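Local coordinates for two-domain protein containing predicted PHP-like metal-dependent phosphoesterase (Bacteroides vulgatus ATCC 8482, PDB 3E38) that binds three zinc ions in a PHP-like domain and is probably a metal-dependent phosphoesterase, perhaps acting as a 5'-3' exonuclease, at residues L48-L53 against G85-I89; H210-V216 against R234-H240; W35-V40 against D75-E79; N104-L108 against I226-L230. One frame throughout, in Å; residues are numbered along the deposited sequence.

Contact 1: L48-L53 against G85-I89; sequences LDAISL and GILLI
I51 and L88 face each other as a parallel bridge pair, and the I51 side chain is a good thread to follow. From its CB, CG1 stands between the backbone N and the carbonyl carbon (chi1 66°), which carries it to CD1 of L88 at 4.0 Å and to CG2 of I86 at 4.1 Å. The chain then runs on extended, and its tip, CD1, still lies against L88 CD1. I51 crosses both I86 and L88 at a slant. The neighbouring bridge, A50 with L87, puts its side chains on the other face, where the two CB atoms pack and helix 223-231 covers them through I226.

Three backbone bonds fix the register: L87 N to D49 O at 2.9 Å, I51 N to L87 O at 3.0 Å and I89 N to I51 O at 3.0 Å. Beyond the bridge pairs, the S52 hydroxyl donates to I89 O, with OG 2.7 Å from that oxygen and 48° above the carbonyl plane. Water 1 also donates to I89 O and accepts from L53 N, so it bridges the two.

This is the beta-alpha-beta unit of strand 50-56, helix 72-83 and strand 87-95; G85, C-prime residue of the Schellman motif that ends helix 72-83, leads the chain toward strand 87-95. Chemically, I89 O is gripped by two donors, one from a side chain and one from water, in place of a direct bond from L53 N.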
loop_
_atom_site.group_PDB
_atom_site.type_symbol
_atom_site.label_atom_id
_atom_site.label_comp_id
_atom_site.label_asym_id
_atom_site.label_seq_id
_atom_site.Cartn_x
_atom_site.Cartn_y
_atom_site.Cartn_z
ATOM N N LEU B 48 10.821 5.014 -17.073
ATOM C CA LEU B 48 12.168 5.325 -17.478
ATOM C C LEU B 48 12.129 5.485 -18.939
ATOM O O LEU B 48 11.229 4.984 -19.585
ATOM C CB LEU B 48 13.139 4.194 -17.139
ATOM C CG LEU B 48 13.493 3.827 -15.726
ATOM C CD1 LEU B 48 14.772 2.946 -15.791
ATOM C CD2 LEU B 48 13.722 5.071 -14.954
ATOM N N ASP B 49 13.153 6.168 -19.444
ATOM C CA ASP B 49 13.320 6.435 -20.875
ATOM C C ASP B 49 14.495 5.683 -21.500
ATOM O O ASP B 49 14.531 5.368 -22.704
ATOM C CB ASP B 49 13.554 7.927 -21.083
ATOM C CG ASP B 49 12.353 8.759 -20.690
ATOM O OD1 ASP B 49 11.255 8.526 -21.228
ATOM O OD2 ASP B 49 12.515 9.674 -19.874
ATOM N N ALA B 50 15.468 5.404 -20.656
ATOM C CA ALA B 50 16.709 4.812 -21.108
ATOM C C ALA B 50 17.419 4.024 -20.017
ATOM O O ALA B 50 17.357 4.341 -18.808
ATOM C CB ALA B 50 17.632 5.917 -21.692
ATOM N N ILE B 51 18.117 3.006 -20.486
ATOM C CA ILE B 51 18.877 2.138 -19.615
ATOM C C ILE B 51 20.112 1.633 -20.279
ATOM O O ILE B 51 20.237 1.654 -21.465
ATOM C CB ILE B 51 18.055 0.853 -19.215
ATOM C CG1 ILE B 51 17.804 -0.021 -20.429
ATOM C CG2 ILE B 51 16.732 1.210 -18.524
ATOM C CD1 ILE B 51 17.044 -1.339 -20.121
ATOM N N SER B 52 21.027 1.176 -19.460
ATOM C CA SER B 52 22.200 0.492 -19.930
ATOM C C SER B 52 22.408 -0.746 -19.057
ATOM O O SER B 52 22.641 -0.617 -17.850
ATOM C CB SER B 52 23.424 1.417 -19.847
ATOM O OG SER B 52 24.589 0.814 -20.403
ATOM N N LEU B 53 22.285 -1.918 -19.670
ATOM C CA LEU B 53 22.561 -3.196 -18.999
ATOM C C LEU B 53 24.086 -3.335 -19.054
ATOM O O LEU B 53 24.688 -3.614 -20.108
ATOM C CB LEU B 53 21.823 -4.336 -19.679
ATOM C CG LEU B 53 21.735 -5.723 -19.048
ATOM C CD1 LEU B 53 21.354 -5.677 -17.589
ATOM C CD2 LEU B 53 20.719 -6.576 -19.847
ATOM N N GLY B 85 9.688 1.253 -26.495
ATOM C CA GLY B 85 10.184 2.608 -26.624
ATOM C C GLY B 85 11.232 3.023 -25.635
ATOM O O GLY B 85 11.395 4.205 -25.359
ATOM N N ILE B 86 11.944 2.046 -25.093
ATOM C CA ILE B 86 13.091 2.302 -24.182
ATOM C C ILE B 86 14.371 2.359 -24.998
ATOM O O ILE B 86 14.603 1.515 -25.878
ATOM C CB ILE B 86 13.244 1.212 -23.070
ATOM C CG1 ILE B 86 11.924 1.004 -22.319
ATOM C CG2 ILE B 86 14.419 1.519 -22.090
ATOM C CD1 ILE B 86 11.243 2.268 -21.811
ATOM N N LEU B 87 15.157 3.394 -24.726
ATOM C CA LEU B 87 16.467 3.625 -25.340
ATOM C C LEU B 87 17.493 2.763 -24.637
ATOM O O LEU B 87 17.608 2.819 -23.411
ATOM C CB LEU B 87 16.915 5.119 -25.243
ATOM C CG LEU B 87 16.052 6.199 -25.946
ATOM C CD1 LEU B 87 16.546 7.608 -25.605
ATOM C CD2 LEU B 87 15.979 6.017 -27.466
ATOM N N LEU B 88 18.252 2.015 -25.434
ATOM C CA LEU B 88 19.210 1.033 -24.927
ATOM C C LEU B 88 20.643 1.397 -25.269
ATOM O O LEU B 88 21.088 1.286 -26.393
ATOM C CB LEU B 88 18.813 -0.353 -25.456
ATOM C CG LEU B 88 19.423 -1.674 -25.008
ATOM C CD1 LEU B 88 19.128 -2.026 -23.580
ATOM C CD2 LEU B 88 18.882 -2.754 -25.916
ATOM N N ILE B 89 21.353 1.810 -24.243
ATOM C CA ILE B 89 22.756 2.208 -24.306
ATOM C C ILE B 89 23.575 0.964 -23.936
ATOM O O ILE B 89 23.445 0.383 -22.851
ATOM C CB ILE B 89 23.013 3.376 -23.314
ATOM C CG1 ILE B 89 22.064 4.525 -23.619
ATOM C CG2 ILE B 89 24.525 3.847 -23.249
ATOM C CD1 ILE B 89 21.933 5.510 -22.437
HETATM O O HOH W 1 22.520 -2.274 -22.669
#

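Contact 2: H210-V216 against R234-H240; sequences HRTMTFV and RTAAYFH
The imidazole of H210 lies flat on the phenol ring of Y238 in an offset stack, centroids 3.7 Å apart and planes only 9° from parallel. H210 CE1 sits over the centre of the tyrosine ring, and Y238 CE2 over the centre of the imidazole. At the imidazole edge NE2 donates to H240 O; the modelled separation is very short, so its exact length is doubtful. Back along the same ring, ND1 donates to R211 O at 2.9 Å, the nitrogen lying well above that carbonyl plane. Around the tyrosine, CG of selenomethionine M213 comes to the ring edge, while F215 meets it obliquely with CZ 3.6 Å from Y238 CD2. Y238 CB in turn makes a CH-pi contact over the F215 face. With CG opposite its backbone N (chi1 -176°), the tyrosine ring reaches between H210 and F215.

Beneath this cluster the strands 213-216 and 235-239 run antiparallel, their axes at 148°. M213 with Y238 and F215 with A236 are hydrogen-bonded pairs, each bonded both ways; F215 N to A236 O is 2.7 Å. T214 with A237 and V216 with T235 are non-hydrogen-bonded pairs, and their side chains take the face opposite F215 and Y238. At the H210/H240 end, water 2 donates to H210 O and T212 OG1 and accepts from H240 N; T212 OG1 also hydrogen-bonds to G171 O.

This joins two neighbouring strands of the large mixed sheet. The Y238 stack and the ND1 bond limit the imidazole's rotation, and the doubtful NE2 contact, if real, adds to this.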
loop_
_atom_site.group_PDB
_atom_site.type_symbol
_atom_site.label_atom_id
_atom_site.label_comp_id
_atom_site.label_asym_id
_atom_site.label_seq_id
_atom_site.Cartn_x
_atom_site.Cartn_y
_atom_site.Cartn_z
ATOM N N HIS B 210 11.445 4.607 -5.013
ATOM C CA HIS B 210 11.774 4.570 -6.443
ATOM C C HIS B 210 13.213 4.234 -6.643
ATOM O O HIS B 210 14.093 4.579 -5.834
ATOM C CB HIS B 210 11.498 5.946 -7.078
ATOM C CG HIS B 210 12.384 7.008 -6.536
ATOM N ND1 HIS B 210 13.649 7.224 -7.029
ATOM C CD2 HIS B 210 12.253 7.823 -5.465
ATOM C CE1 HIS B 210 14.244 8.168 -6.324
ATOM N NE2 HIS B 210 13.419 8.550 -5.365
ATOM N N ARG B 211 13.490 3.632 -7.785
ATOM C CA ARG B 211 14.841 3.224 -8.070
ATOM C C ARG B 211 15.694 4.459 -8.178
ATOM O O ARG B 211 15.255 5.453 -8.722
ATOM C CB ARG B 211 14.935 2.400 -9.359
ATOM C CG ARG B 211 15.014 3.218 -10.647
ATOM C CD ARG B 211 15.590 2.389 -11.782
ATOM N NE ARG B 211 14.576 1.503 -12.312
ATOM C CZ ARG B 211 14.798 0.490 -13.127
ATOM N NH1 ARG B 211 16.022 0.196 -13.515
ATOM N NH2 ARG B 211 13.766 -0.236 -13.541
ATOM N N THR B 212 16.904 4.398 -7.635
ATOM C CA THR B 212 17.861 5.498 -7.777
ATOM C C THR B 212 18.149 5.667 -9.255
ATOM O O THR B 212 18.333 4.715 -9.997
ATOM C CB THR B 212 19.120 5.203 -6.969
ATOM O OG1 THR B 212 18.721 5.129 -5.602
ATOM C CG2 THR B 212 20.194 6.271 -7.139
HETATM N N MSE B 213 18.120 6.890 -9.706
HETATM C CA MSE B 213 18.278 7.111 -11.127
HETATM C C MSE B 213 18.855 8.453 -11.458
HETATM O O MSE B 213 19.220 9.201 -10.590
HETATM C CB MSE B 213 16.901 7.010 -11.794
HETATM C CG MSE B 213 15.942 8.141 -11.393
HETATM SE SE MSE B 213 14.160 7.932 -12.193
HETATM C CE MSE B 213 13.617 6.363 -11.162
ATOM N N THR B 214 18.940 8.736 -12.751
ATOM C CA THR B 214 19.480 10.039 -13.221
ATOM C C THR B 214 18.521 10.780 -14.122
ATOM O O THR B 214 17.959 10.234 -15.076
ATOM C CB THR B 214 20.828 9.903 -13.993
ATOM O OG1 THR B 214 21.770 9.194 -13.207
ATOM C CG2 THR B 214 21.403 11.242 -14.369
ATOM N N PHE B 215 18.271 12.018 -13.746
ATOM C CA PHE B 215 17.529 12.920 -14.609
ATOM C C PHE B 215 18.533 13.517 -15.601
ATOM O O PHE B 215 19.561 14.133 -15.195
ATOM C CB PHE B 215 16.825 14.061 -13.849
ATOM C CG PHE B 215 15.711 13.621 -12.975
ATOM C CD1 PHE B 215 15.149 12.369 -13.139
ATOM C CD2 PHE B 215 15.139 14.507 -12.063
ATOM C CE1 PHE B 215 14.101 11.954 -12.331
ATOM C CE2 PHE B 215 14.069 14.112 -11.255
ATOM C CZ PHE B 215 13.558 12.837 -11.388
ATOM N N VAL B 216 18.246 13.306 -16.888
ATOM C CA VAL B 216 19.071 13.822 -17.989
ATOM C C VAL B 216 18.297 14.867 -18.801
ATOM O O VAL B 216 17.226 14.588 -19.362
ATOM C CB VAL B 216 19.597 12.686 -18.925
ATOM C CG1 VAL B 216 20.593 13.224 -19.973
ATOM C CG2 VAL B 216 20.270 11.555 -18.121
ATOM N N ARG B 234 24.628 17.779 -17.851
ATOM C CA ARG B 234 23.231 18.212 -17.746
ATOM C C ARG B 234 22.379 17.074 -17.220
ATOM O O ARG B 234 21.519 16.481 -17.886
ATOM C CB ARG B 234 22.741 18.758 -19.085
ATOM C CG ARG B 234 21.871 19.975 -18.905
ATOM C CD ARG B 234 21.380 20.556 -20.208
ATOM N NE ARG B 234 22.458 20.939 -21.120
ATOM C CZ ARG B 234 22.757 20.302 -22.247
ATOM N NH1 ARG B 234 22.074 19.226 -22.627
ATOM N NH2 ARG B 234 23.739 20.756 -23.005
ATOM N N THR B 235 22.698 16.803 -15.961
ATOM C CA THR B 235 22.101 15.742 -15.125
ATOM C C THR B 235 21.861 16.185 -13.695
ATOM O O THR B 235 22.374 17.210 -13.207
ATOM C CB THR B 235 23.069 14.522 -14.984
ATOM O OG1 THR B 235 24.270 14.935 -14.282
ATOM C CG2 THR B 235 23.491 13.934 -16.371
ATOM N N ALA B 236 21.082 15.351 -13.033
ATOM C CA ALA B 236 20.824 15.410 -11.580
ATOM C C ALA B 236 20.488 14.012 -11.143
ATOM O O ALA B 236 19.737 13.300 -11.830
ATOM C CB ALA B 236 19.684 16.371 -11.218
ATOM N N ALA B 237 21.084 13.598 -10.036
ATOM C CA ALA B 237 20.788 12.291 -9.439
ATOM C C ALA B 237 19.567 12.359 -8.475
ATOM O O ALA B 237 19.447 13.205 -7.613
ATOM C CB ALA B 237 22.027 11.712 -8.741
ATOM N N TYR B 238 18.671 11.423 -8.684
ATOM C CA TYR B 238 17.451 11.265 -7.925
ATOM C C TYR B 238 17.546 10.013 -7.102
ATOM O O TYR B 238 17.514 8.906 -7.600
ATOM C CB TYR B 238 16.288 11.171 -8.877
ATOM C CG TYR B 238 14.928 11.104 -8.216
ATOM C CD1 TYR B 238 14.644 11.808 -7.050
ATOM C CD2 TYR B 238 13.894 10.391 -8.810
ATOM C CE1 TYR B 238 13.411 11.747 -6.484
ATOM C CE2 TYR B 238 12.671 10.349 -8.250
ATOM C CZ TYR B 238 12.413 11.018 -7.097
ATOM O OH TYR B 238 11.120 10.966 -6.547
ATOM N N PHE B 239 17.628 10.259 -5.815
ATOM C CA PHE B 239 17.921 9.272 -4.798
ATOM C C PHE B 239 17.003 9.419 -3.622
ATOM O O PHE B 239 17.072 10.409 -2.894
ATOM C CB PHE B 239 19.361 9.529 -4.326
ATOM C CG PHE B 239 19.762 8.706 -3.143
ATOM C CD1 PHE B 239 20.134 7.379 -3.298
ATOM C CD2 PHE B 239 19.729 9.240 -1.875
ATOM C CE1 PHE B 239 20.467 6.633 -2.227
ATOM C CE2 PHE B 239 20.094 8.485 -0.799
ATOM C CZ PHE B 239 20.465 7.182 -0.982
ATOM N N HIS B 240 16.121 8.439 -3.429
ATOM C CA HIS B 240 15.217 8.528 -2.316
ATOM C C HIS B 240 14.494 9.849 -2.510
ATOM O O HIS B 240 13.935 10.080 -3.573
ATOM C CB HIS B 240 16.025 8.455 -1.013
ATOM C CG HIS B 240 16.576 7.072 -0.737
ATOM N ND1 HIS B 240 17.103 6.691 0.475
ATOM C CD2 HIS B 240 16.595 5.955 -1.510
ATOM C CE1 HIS B 240 17.492 5.428 0.414
ATOM N NE2 HIS B 240 17.195 4.954 -0.783
HETATM O O HOH W 2 16.241 5.980 -4.828
#

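Contact 3: W35-V40 against D75-E79; sequences WPTVRV and DLCRE
C77 meets P36 and V40 between helices 36-45 and 72-83. Its SG lies 3.4 Å from P36 O and 3.6 Å from P36 CB, while its CB touches V40 CG2 at 3.7 Å. The sulfur gets there because it stands opposite its own carbonyl carbon, beside the backbone N (chi1 -72°). One residue earlier, L76 reaches across with CD1, which meets W35 CZ2 at 3.8 Å and lies a little farther from P36 CG. The leucine and tryptophan side chains cross at about a right angle. T37 brings its methyl CG2 to 3.3 Å from L76 O, a contact of carbon with carbonyl.

The axes of helix segments 36-40 and 75-79 pass 8.5 Å apart at 40°. The approach is tightest at T37 and C77, whose CA atoms are 5.3 Å apart. Outside this shell, L53 of strand 50-56 packs on both P36 and C77, so the helices share a floor of sheet. The indole of W35 packs edge-to-face with F29 and also stacks on H62 of the second subunit, placing this edge of the contact at a subunit interface.

Both helices belong to the PHP-like domain and lie side by side on its sheet. The chemistry is almost wholly apolar: methyls, a proline ring, an indole and a cysteine sulfur fit by shape, and the joint between helices depends on van der Waals contact.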
loop_
_atom_site.group_PDB
_atom_site.type_symbol
_atom_site.label_atom_id
_atom_site.label_comp_id
_atom_site.label_asym_id
_atom_site.label_seq_id
_atom_site.Cartn_x
_atom_site.Cartn_y
_atom_site.Cartn_z
ATOM N N TRP B 35 16.502 -12.478 -16.167
ATOM C CA TRP B 35 16.728 -12.551 -17.611
ATOM C C TRP B 35 16.784 -11.113 -18.191
ATOM O O TRP B 35 16.058 -10.241 -17.731
ATOM C CB TRP B 35 15.632 -13.366 -18.268
ATOM C CG TRP B 35 15.936 -13.650 -19.650
ATOM C CD1 TRP B 35 15.362 -13.098 -20.714
ATOM C CD2 TRP B 35 16.890 -14.605 -20.146
ATOM N NE1 TRP B 35 15.896 -13.620 -21.864
ATOM C CE2 TRP B 35 16.838 -14.548 -21.545
ATOM C CE3 TRP B 35 17.806 -15.479 -19.540
ATOM C CZ2 TRP B 35 17.638 -15.361 -22.372
ATOM C CZ3 TRP B 35 18.631 -16.270 -20.374
ATOM C CH2 TRP B 35 18.526 -16.202 -21.764
ATOM N N PRO B 36 17.627 -10.862 -19.214
ATOM C CA PRO B 36 17.815 -9.427 -19.553
ATOM C C PRO B 36 16.584 -8.674 -19.941
ATOM O O PRO B 36 16.529 -7.498 -19.658
ATOM C CB PRO B 36 18.810 -9.477 -20.711
ATOM C CG PRO B 36 19.633 -10.700 -20.383
ATOM C CD PRO B 36 18.572 -11.711 -19.979
ATOM N N THR B 37 15.569 -9.355 -20.482
ATOM C CA THR B 37 14.385 -8.645 -20.969
ATOM C C THR B 37 13.580 -8.058 -19.793
ATOM O O THR B 37 12.878 -7.056 -19.892
ATOM C CB THR B 37 13.572 -9.506 -21.880
ATOM O OG1 THR B 37 13.258 -10.723 -21.219
ATOM C CG2 THR B 37 14.422 -9.804 -23.134
ATOM N N VAL B 38 13.786 -8.627 -18.635
ATOM C CA VAL B 38 13.101 -8.117 -17.464
ATOM C C VAL B 38 13.550 -6.694 -17.193
ATOM O O VAL B 38 12.762 -5.883 -16.718
ATOM C CB VAL B 38 13.415 -8.975 -16.221
ATOM C CG1 VAL B 38 12.799 -8.393 -14.967
ATOM C CG2 VAL B 38 12.955 -10.362 -16.442
ATOM N N ARG B 39 14.816 -6.385 -17.472
ATOM C CA ARG B 39 15.287 -5.037 -17.157
ATOM C C ARG B 39 14.571 -4.001 -18.025
ATOM O O ARG B 39 14.464 -2.820 -17.656
ATOM C CB ARG B 39 16.805 -4.859 -17.315
ATOM C CG ARG B 39 17.677 -5.638 -16.340
ATOM C CD ARG B 39 17.284 -5.355 -14.911
ATOM N NE ARG B 39 18.137 -6.072 -13.969
ATOM C CZ ARG B 39 17.772 -6.426 -12.736
ATOM N NH1 ARG B 39 16.552 -6.139 -12.281
ATOM N NH2 ARG B 39 18.629 -7.068 -11.956
ATOM N N VAL B 40 14.072 -4.485 -19.156
ATOM C CA VAL B 40 13.430 -3.637 -20.142
ATOM C C VAL B 40 12.001 -3.450 -19.680
ATOM O O VAL B 40 11.466 -2.362 -19.769
ATOM C CB VAL B 40 13.491 -4.191 -21.631
ATOM C CG1 VAL B 40 12.659 -3.283 -22.568
ATOM C CG2 VAL B 40 14.961 -4.332 -22.140
ATOM N N ASP B 75 22.214 -7.732 -26.722
ATOM C CA ASP B 75 21.591 -8.256 -27.925
ATOM C C ASP B 75 20.181 -8.719 -27.621
ATOM O O ASP B 75 19.243 -8.517 -28.395
ATOM C CB ASP B 75 22.411 -9.428 -28.511
ATOM C CG ASP B 75 23.724 -8.989 -29.190
ATOM O OD1 ASP B 75 24.033 -7.766 -29.313
ATOM O OD2 ASP B 75 24.462 -9.910 -29.612
ATOM N N LEU B 76 20.022 -9.342 -26.473
ATOM C CA LEU B 76 18.709 -9.933 -26.091
ATOM C C LEU B 76 17.631 -8.915 -25.735
ATOM O O LEU B 76 16.442 -9.208 -25.736
ATOM C CB LEU B 76 18.891 -10.873 -24.888
ATOM C CG LEU B 76 19.587 -12.188 -25.202
ATOM C CD1 LEU B 76 20.042 -12.897 -23.958
ATOM C CD2 LEU B 76 18.609 -13.080 -26.038
ATOM N N CYS B 77 18.069 -7.712 -25.420
ATOM C CA CYS B 77 17.149 -6.659 -24.979
ATOM C C CYS B 77 16.625 -5.782 -26.087
ATOM O O CYS B 77 15.649 -5.072 -25.920
ATOM C CB CYS B 77 17.875 -5.705 -24.003
ATOM S SG CYS B 77 18.162 -6.440 -22.436
ATOM N N ARG B 78 17.284 -5.858 -27.227
ATOM C CA ARG B 78 17.027 -4.927 -28.333
ATOM C C ARG B 78 15.596 -4.879 -28.863
ATOM O O ARG B 78 15.030 -3.839 -29.046
ATOM C CB ARG B 78 17.997 -5.217 -29.477
ATOM C CG ARG B 78 19.469 -4.939 -29.081
ATOM C CD ARG B 78 20.443 -4.936 -30.279
ATOM N NE ARG B 78 20.298 -3.673 -30.993
ATOM C CZ ARG B 78 21.144 -3.171 -31.884
ATOM N NH1 ARG B 78 22.261 -3.810 -32.222
ATOM N NH2 ARG B 78 20.861 -2.001 -32.428
ATOM N N GLU B 79 15.005 -6.014 -29.082
ATOM C CA GLU B 79 13.664 -6.041 -29.660
ATOM C C GLU B 79 12.655 -5.521 -28.691
ATOM O O GLU B 79 11.745 -4.794 -29.051
ATOM C CB GLU B 79 13.279 -7.469 -30.030
ATOM C CG GLU B 79 11.879 -7.644 -30.483
ATOM C CD GLU B 79 11.545 -9.125 -30.747
ATOM O OE1 GLU B 79 12.469 -9.973 -30.662
ATOM O OE2 GLU B 79 10.354 -9.428 -31.027
#

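Contact 4: N104-L108 against I226-L230; sequences NAIFL and IREAL
F107 throws its ring toward R227 from a backbone with positive phi, CG opposite the carbonyl carbon (chi1 -74°). R227 answers with CG extended away from its backbone N and then a bend at chi2 (54°), which folds the chain over the ring. This is strand-to-helix packing in the PHP-like domain: residues 106-107, where the chain runs along strand 102-106 of the large mixed sheet and onward, pack against helix 223-231.

One face of the phenyl ring takes the aliphatic part of the arginine: CB makes a CH-pi contact, 4.1 Å from the ring centroid and close to the ring normal, and CD lies over the same ring 3.8 Å from F107 CD2. The two side chains slide past each other in opposite directions, with the guanidinium turned 37° from the ring plane and NH1 beside F107 CB. In the plane of the ring, I226 CG2 comes to CZ at 4.0 Å and L230 CD1 to CE2 at 3.8 Å, so the rim is held from the helix by two branched residues.

The guanidinium has its polar partners outside the contact: NE in a salt bridge with D231, NH2 bonded to G130 O. These pin it while its methylenes serve the aromatic ring. F132 of the adjoining strand packs on R227, L230 and I106 alike. Beside the phenylalanine, I106 completes the contact, its CD1 meeting L230 CD1 at 4.0 Å, the two side chains crossing at about a right angle.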
loop_
_atom_site.group_PDB
_atom_site.type_symbol
_atom_site.label_atom_id
_atom_site.label_comp_id
_atom_site.label_asym_id
_atom_site.label_seq_id
_atom_site.Cartn_x
_atom_site.Cartn_y
_atom_site.Cartn_z
ATOM N N ASN B 104 32.008 2.131 -15.022
ATOM C CA ASN B 104 31.153 1.805 -16.155
ATOM C C ASN B 104 31.571 2.586 -17.377
ATOM O O ASN B 104 31.888 3.757 -17.309
ATOM C CB ASN B 104 29.691 2.039 -15.876
ATOM C CG ASN B 104 29.039 0.866 -15.200
ATOM O OD1 ASN B 104 29.708 0.001 -14.651
ATOM N ND2 ASN B 104 27.718 0.819 -15.259
ATOM N N ALA B 105 31.618 1.850 -18.478
ATOM C CA ALA B 105 31.894 2.343 -19.819
ATOM C C ALA B 105 30.575 2.207 -20.557
ATOM O O ALA B 105 30.087 1.099 -20.741
ATOM C CB ALA B 105 32.990 1.520 -20.493
ATOM N N ILE B 106 29.962 3.337 -20.899
ATOM C CA ILE B 106 28.717 3.301 -21.662
ATOM C C ILE B 106 28.920 3.996 -23.013
ATOM O O ILE B 106 29.918 4.691 -23.293
ATOM C CB ILE B 106 27.472 3.815 -20.856
ATOM C CG1 ILE B 106 27.547 5.319 -20.589
ATOM C CG2 ILE B 106 27.341 3.015 -19.511
ATOM C CD1 ILE B 106 26.314 5.899 -19.975
ATOM N N PHE B 107 27.973 3.696 -23.878
ATOM C CA PHE B 107 28.017 4.139 -25.278
ATOM C C PHE B 107 29.106 3.368 -26.017
ATOM O O PHE B 107 29.738 3.822 -26.941
ATOM C CB PHE B 107 28.123 5.662 -25.419
ATOM C CG PHE B 107 26.820 6.364 -25.110
ATOM C CD1 PHE B 107 25.786 6.315 -26.016
ATOM C CD2 PHE B 107 26.592 6.959 -23.888
ATOM C CE1 PHE B 107 24.606 6.903 -25.741
ATOM C CE2 PHE B 107 25.397 7.581 -23.601
ATOM C CZ PHE B 107 24.397 7.545 -24.525
ATOM N N LEU B 108 29.310 2.163 -25.556
ATOM C CA LEU B 108 30.202 1.237 -26.252
ATOM C C LEU B 108 29.591 0.771 -27.538
ATOM O O LEU B 108 28.358 0.790 -27.714
ATOM C CB LEU B 108 30.474 -0.030 -25.398
ATOM C CG LEU B 108 31.283 0.257 -24.124
ATOM C CD1 LEU B 108 31.494 -0.991 -23.287
ATOM C CD2 LEU B 108 32.628 0.951 -24.431
ATOM N N ILE B 226 21.016 12.023 -25.255
ATOM C CA ILE B 226 21.476 11.646 -23.920
ATOM C C ILE B 226 22.970 11.875 -23.767
ATOM O O ILE B 226 23.452 12.410 -22.788
ATOM C CB ILE B 226 21.197 10.203 -23.644
ATOM C CG1 ILE B 226 19.670 9.980 -23.536
ATOM C CG2 ILE B 226 21.886 9.744 -22.354
ATOM C CD1 ILE B 226 19.338 8.604 -23.234
ATOM N N ARG B 227 23.692 11.437 -24.769
ATOM C CA ARG B 227 25.132 11.501 -24.758
ATOM C C ARG B 227 25.580 12.938 -24.636
ATOM O O ARG B 227 26.501 13.229 -23.862
ATOM C CB ARG B 227 25.746 10.844 -26.008
ATOM C CG ARG B 227 27.277 10.971 -26.066
ATOM C CD ARG B 227 27.881 10.452 -24.806
ATOM N NE ARG B 227 29.328 10.598 -24.702
ATOM C CZ ARG B 227 30.218 9.726 -25.184
ATOM N NH1 ARG B 227 29.857 8.638 -25.878
ATOM N NH2 ARG B 227 31.483 9.953 -24.979
ATOM N N GLU B 228 24.900 13.836 -25.363
ATOM C CA GLU B 228 25.271 15.287 -25.365
ATOM C C GLU B 228 24.995 15.931 -23.988
ATOM O O GLU B 228 25.779 16.743 -23.451
ATOM C CB GLU B 228 24.587 16.055 -26.515
ATOM C CG GLU B 228 24.935 17.554 -26.575
ATOM C CD GLU B 228 24.096 18.416 -25.653
ATOM O OE1 GLU B 228 23.014 17.949 -25.193
ATOM O OE2 GLU B 228 24.499 19.582 -25.430
ATOM N N ALA B 229 23.911 15.486 -23.385
ATOM C CA ALA B 229 23.557 15.925 -22.024
ATOM C C ALA B 229 24.658 15.508 -21.048
ATOM O O ALA B 229 25.160 16.313 -20.234
ATOM C CB ALA B 229 22.224 15.326 -21.584
ATOM N N LEU B 230 25.040 14.248 -21.155
ATOM C CA LEU B 230 26.044 13.681 -20.245
ATOM C C LEU B 230 27.367 14.342 -20.453
ATOM O O LEU B 230 28.119 14.529 -19.512
ATOM C CB LEU B 230 26.230 12.165 -20.402
ATOM C CG LEU B 230 25.034 11.251 -20.117
ATOM C CD1 LEU B 230 25.348 9.784 -20.493
ATOM C CD2 LEU B 230 24.639 11.364 -18.662
HETATM O O HOH W 3 30.930 5.847 -27.552
#

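Contacts 1, 2 and 4 gather on one large mixed sheet, and contact 3 joins two helices that pack on it. Contact 1 is the hub. L53 CD2 packs 3.6 Å from P36 CB of contact 3, A50 CB 3.5 Å from I226 CD1 of contact 4, and L48 CD1 3.6 Å from R211 CZ of contact 2. Contacts 2 and 4 are tied by a salt bridge, R234 NH2 to E228 OE2 at 2.8 Å. Contacts 3 and 4 do not touch, their nearest atoms being about 9 Å apart. The zinc site lies close by: the side chain of L53 is about 5 Å from that of zinc ligand H26, and that of I106 about 7 Å from H24.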